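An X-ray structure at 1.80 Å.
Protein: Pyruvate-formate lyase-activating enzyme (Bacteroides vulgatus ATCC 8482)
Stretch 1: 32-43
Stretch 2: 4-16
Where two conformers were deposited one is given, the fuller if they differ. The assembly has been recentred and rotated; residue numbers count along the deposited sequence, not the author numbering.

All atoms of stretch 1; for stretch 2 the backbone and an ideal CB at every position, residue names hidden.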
# COMPACT_ATOMS: atom_id res chain seq x y z
N GLY A 32 0.83 11.39 -17.91
CA GLY A 32 0.39 10.02 -18.16
C GLY A 32 0.58 9.07 -16.99
O GLY A 32 0.67 7.86 -17.17
N ILE A 33 0.65 9.63 -15.79
CA ILE A 33 0.91 8.87 -14.59
C ILE A 33 -0.45 8.45 -14.01
O ILE A 33 -1.36 9.28 -13.90
CB ILE A 33 1.77 9.69 -13.59
CG1 ILE A 33 3.18 9.91 -14.20
CG2 ILE A 33 1.86 8.96 -12.24
CD1 ILE A 33 4.10 10.76 -13.38
N HIS A 34 -0.58 7.16 -13.69
CA HIS A 34 -1.81 6.62 -13.07
C HIS A 34 -1.99 7.22 -11.69
O HIS A 34 -1.01 7.37 -10.94
CB HIS A 34 -1.73 5.10 -12.98
CG HIS A 34 -2.92 4.44 -12.36
ND1 HIS A 34 -3.13 4.39 -11.00
CD2 HIS A 34 -3.95 3.75 -12.92
CE1 HIS A 34 -4.25 3.73 -10.75
NE2 HIS A 34 -4.75 3.32 -11.90
N ARG A 35 -3.24 7.56 -11.35
CA ARG A 35 -3.57 8.27 -10.11
C ARG A 35 -4.65 7.58 -9.29
O ARG A 35 -5.74 7.29 -9.81
CB ARG A 35 -4.05 9.68 -10.45
CG ARG A 35 -3.04 10.51 -11.24
CD ARG A 35 -3.72 11.61 -12.02
NE ARG A 35 -4.63 11.08 -13.03
CZ ARG A 35 -5.36 11.84 -13.83
NH1 ARG A 35 -5.24 13.15 -13.80
NH2 ARG A 35 -6.20 11.28 -14.70
N ALA A 36 -4.36 7.33 -8.02
CA ALA A 36 -5.34 6.77 -7.07
C ALA A 36 -5.44 7.71 -5.89
O ALA A 36 -4.43 8.22 -5.42
CB ALA A 36 -4.90 5.39 -6.58
N VAL A 37 -6.66 7.91 -5.40
CA VAL A 37 -6.89 8.87 -4.32
C VAL A 37 -7.79 8.27 -3.25
O VAL A 37 -8.89 7.80 -3.53
CB VAL A 37 -7.53 10.16 -4.82
CG1 VAL A 37 -7.70 11.14 -3.65
CG2 VAL A 37 -6.68 10.79 -5.97
N ASP A 38 -7.33 8.31 -2.01
CA ASP A 38 -8.13 7.95 -0.84
C ASP A 38 -9.10 9.09 -0.51
O ASP A 38 -8.66 10.18 -0.12
CB ASP A 38 -7.18 7.68 0.33
CG ASP A 38 -7.88 7.31 1.63
OD1 ASP A 38 -9.13 7.32 1.71
OD2 ASP A 38 -7.14 7.06 2.61
N THR A 39 -10.39 8.85 -0.70
CA THR A 39 -11.42 9.86 -0.48
C THR A 39 -12.29 9.54 0.76
O THR A 39 -13.36 10.12 0.95
CB THR A 39 -12.34 10.00 -1.71
OG1 THR A 39 -13.00 8.76 -1.96
CG2 THR A 39 -11.54 10.45 -2.96
N THR A 40 -11.80 8.64 1.60
CA THR A 40 -12.55 8.19 2.78
C THR A 40 -13.15 9.37 3.54
O THR A 40 -14.36 9.40 3.80
CB THR A 40 -11.66 7.37 3.72
OG1 THR A 40 -11.05 6.27 3.01
CG2 THR A 40 -12.46 6.83 4.91
N LEU A 41 -12.31 10.36 3.85
CA LEU A 41 -12.72 11.48 4.72
C LEU A 41 -13.13 12.77 4.00
O LEU A 41 -13.24 13.82 4.63
CB LEU A 41 -11.59 11.79 5.71
CG LEU A 41 -11.19 10.63 6.63
CD1 LEU A 41 -9.96 11.01 7.46
CD2 LEU A 41 -12.34 10.22 7.54
N LEU A 42 -13.38 12.69 2.69
CA LEU A 42 -13.78 13.87 1.92
C LEU A 42 -15.21 14.26 2.28
O LEU A 42 -16.14 13.47 2.14
CB LEU A 42 -13.70 13.62 0.41
CG LEU A 42 -12.62 14.30 -0.41
CD1 LEU A 42 -12.89 14.10 -1.90
CD2 LEU A 42 -12.50 15.79 -0.06
N ALA A 43 -15.36 15.48 2.77
CA ALA A 43 -16.65 15.95 3.24
C ALA A 43 -17.58 16.36 2.11
O ALA A 43 -18.76 15.99 2.12
CB ALA A 43 -16.46 17.11 4.19
N UNK A 4 3.36 -0.69 -13.87
CA UNK A 4 3.87 0.68 -14.10
C UNK A 4 3.84 1.51 -12.84
O UNK A 4 4.67 2.39 -12.66
CB UNK A 4 3.06 1.38 -15.19
N UNK A 5 2.89 1.23 -11.95
CA UNK A 5 2.75 2.03 -10.73
C UNK A 5 2.12 3.37 -11.04
O UNK A 5 1.34 3.50 -11.99
CB UNK A 5 4.11 2.23 -10.05
N UNK A 6 2.45 4.39 -10.25
CA UNK A 6 1.79 5.68 -10.35
C UNK A 6 1.88 6.44 -9.05
O UNK A 6 2.78 6.20 -8.25
CB UNK A 6 0.33 5.50 -10.76
N UNK A 7 0.94 7.35 -8.85
CA UNK A 7 0.90 8.15 -7.63
C UNK A 7 -0.38 7.80 -6.86
O UNK A 7 -1.45 7.59 -7.44
CB UNK A 7 0.96 9.65 -7.95
N UNK A 8 -0.25 7.75 -5.55
CA UNK A 8 -1.40 7.53 -4.66
C UNK A 8 -1.39 8.59 -3.57
O UNK A 8 -0.34 8.85 -2.94
CB UNK A 8 -1.37 6.13 -4.05
N UNK A 9 -2.55 9.18 -3.32
CA UNK A 9 -2.72 10.03 -2.14
C UNK A 9 -3.53 9.24 -1.13
O UNK A 9 -4.55 8.63 -1.48
CB UNK A 9 -3.40 11.36 -2.48
N UNK A 10 -3.04 9.21 0.11
CA UNK A 10 -3.61 8.40 1.19
C UNK A 10 -3.93 9.26 2.41
O UNK A 10 -3.21 10.23 2.69
CB UNK A 10 -2.65 7.28 1.58
N UNK A 11 -4.94 8.85 3.16
CA UNK A 11 -5.20 9.47 4.44
C UNK A 11 -5.89 10.81 4.39
O UNK A 11 -6.38 11.26 3.35
CB UNK A 11 -3.88 9.63 5.19
N UNK A 12 -5.97 11.43 5.56
CA UNK A 12 -6.74 12.65 5.73
C UNK A 12 -6.06 13.92 5.25
O UNK A 12 -6.71 14.83 4.76
CB UNK A 12 -7.09 12.81 7.21
N UNK A 13 -4.74 13.98 5.38
CA UNK A 13 -4.05 15.25 5.14
C UNK A 13 -4.18 15.77 3.71
O UNK A 13 -4.46 16.95 3.53
CB UNK A 13 -2.57 15.09 5.48
N UNK A 14 -3.99 14.93 2.69
CA UNK A 14 -4.13 15.47 1.32
C UNK A 14 -5.49 16.12 1.07
O UNK A 14 -5.59 17.12 0.36
CB UNK A 14 -3.91 14.35 0.30
N UNK A 15 -6.52 15.58 1.71
CA UNK A 15 -7.89 16.05 1.51
C UNK A 15 -8.15 17.42 2.16
O UNK A 15 -9.15 18.06 1.83
CB UNK A 15 -8.87 15.02 2.07
N UNK A 16 -7.26 17.84 3.05
CA UNK A 16 -7.32 19.18 3.65
C UNK A 16 -6.69 20.24 2.75
O UNK A 16 -6.73 21.43 3.05
CB UNK A 16 -6.62 19.18 5.01

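The backbone of stretch 2 runs beside strand 35-38 at an inter-axis angle of 7°, so the two strands are parallel, and side chains should alternate between the two sheet faces.

Position 4 has no atom of stretch 1 within 5.5 Å of its ideal CB, so many residues would fit; it is Gly 4. Position 5 also has open space, but its phi of 76° favours glycine, and Gly 5 is found. Its carbonyl O lies 3.6 Å from CB of His 34, and water 1 links the two backbones, giving a hydrogen to Gly 5 O and accepting one from His 34 N.

Position 6 is far more restrictive. Its phi/psi of 156/-156° would jam a CB against the preceding carbonyl, and the ideal CB sits 2.3 Å from His 34 O, a clash. Glycine is called for twice over. Gly 6 instead brings its CA to 3.3 Å from His 34 O and 3.8 Å from Ile 33 CG2.

At position 7 phi/psi is -115/141°, and the ideal CB lies 4.4 Å from Ile 33 CG2, on the face that carries Arg 35. A branched aliphatic residue would suit, though other apolar side chains could serve. Val 7, with chi1 p, places CG1 3.7 Å from Arg 35 CG and 4.2 Å from Ile 33 CG2. Its backbone is held on both sides of the residue: Val 7 N donates to His 34 O (2.9 Å), and Val 7 O accepts from Ala 36 N (3.0 Å).

Position 8 turns to the face of Ala 36, whose small methyl leaves much freedom; beta-branched, small or polar residues all fit. The residue is Thr 8, and its OG1 stands 4.0 Å from Ala 36 CB.

Position 9 returns to the other face, its ideal CB 4.5 Å from Val 37 CG1, which favours an apolar residue without fixing its size. Phe 9 sets CB 4.4 Å from Val 37 CG1. The ladder continues with Phe 9 N to Ala 36 O (3.0 Å) and Asp 38 N to Phe 9 O (2.8 Å).

Position 10 points away, its ideal CB 4.6 Å from Asp 38 OD2, so stretch 1 scarcely selects; it is Cys 10. Position 11 has phi 78°, favouring glycine. Gly 11 N donates to Asp 38 OD2 at 2.9 Å, a bond made by the backbone.

At position 12 an ideal CB would be tight, 3.4 Å from Leu 41 CD1, which makes a small residue attractive. Gly 12 lets that CD1 approach its CA to 4.0 Å. Positions 13 and 14 have nothing of stretch 1 within 5.5 Å of their ideal CB atoms and are Glu 13 and Pro 14.

Position 15 points toward the Thr 39 to Leu 42 turn, with Leu 42 CD2 4.3 Å from its ideal CB; a medium or large aliphatic suits. Leu 15 packs CD1 4.1 Å from Leu 41 CB and CD2 3.9 Å from Leu 42 CG. Position 16 points away, unconstrained here, and is Leu 16.

Stretch 2 4-16: GGGVTFCGGEPLL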
# COMPACT_ATOMS: atom_id res chain seq x y z
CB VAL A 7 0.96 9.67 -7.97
CG1 VAL A 7 -0.26 10.13 -8.79
CG2 VAL A 7 1.14 10.53 -6.71
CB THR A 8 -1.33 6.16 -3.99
OG1 THR A 8 -1.27 5.14 -4.99
CG2 THR A 8 -2.56 5.93 -3.08
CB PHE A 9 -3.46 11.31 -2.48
CG PHE A 9 -2.63 12.27 -3.26
CD1 PHE A 9 -1.85 13.21 -2.61
CD2 PHE A 9 -2.62 12.22 -4.65
CE1 PHE A 9 -1.09 14.11 -3.34
CE2 PHE A 9 -1.82 13.09 -5.39
CZ PHE A 9 -1.06 14.03 -4.73
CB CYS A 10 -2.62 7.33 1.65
SG CYS A 10 -2.18 6.08 0.46
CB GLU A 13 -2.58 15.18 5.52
CG GLU A 13 -1.85 16.53 5.43
CD GLU A 13 -2.36 17.58 6.41
OE1 GLU A 13 -2.90 17.22 7.49
OE2 GLU A 13 -2.20 18.78 6.12
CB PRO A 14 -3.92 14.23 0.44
CG PRO A 14 -3.07 13.31 1.30
CD PRO A 14 -3.60 13.50 2.68
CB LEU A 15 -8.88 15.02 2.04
CG LEU A 15 -8.78 13.62 1.46
CD1 LEU A 15 -9.90 12.74 2.05
CD2 LEU A 15 -8.84 13.65 -0.07
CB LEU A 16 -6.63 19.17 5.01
CG LEU A 16 -7.24 18.23 6.06
CD1 LEU A 16 -6.43 18.24 7.35
CD2 LEU A 16 -8.69 18.58 6.33
O HOH W 1 1.67 5.46 -13.96
O HOH W 2 -1.67 4.82 -8.67
O HOH W 3 -5.96 11.15 0.51
O HOH W 4 -9.19 9.90 3.78
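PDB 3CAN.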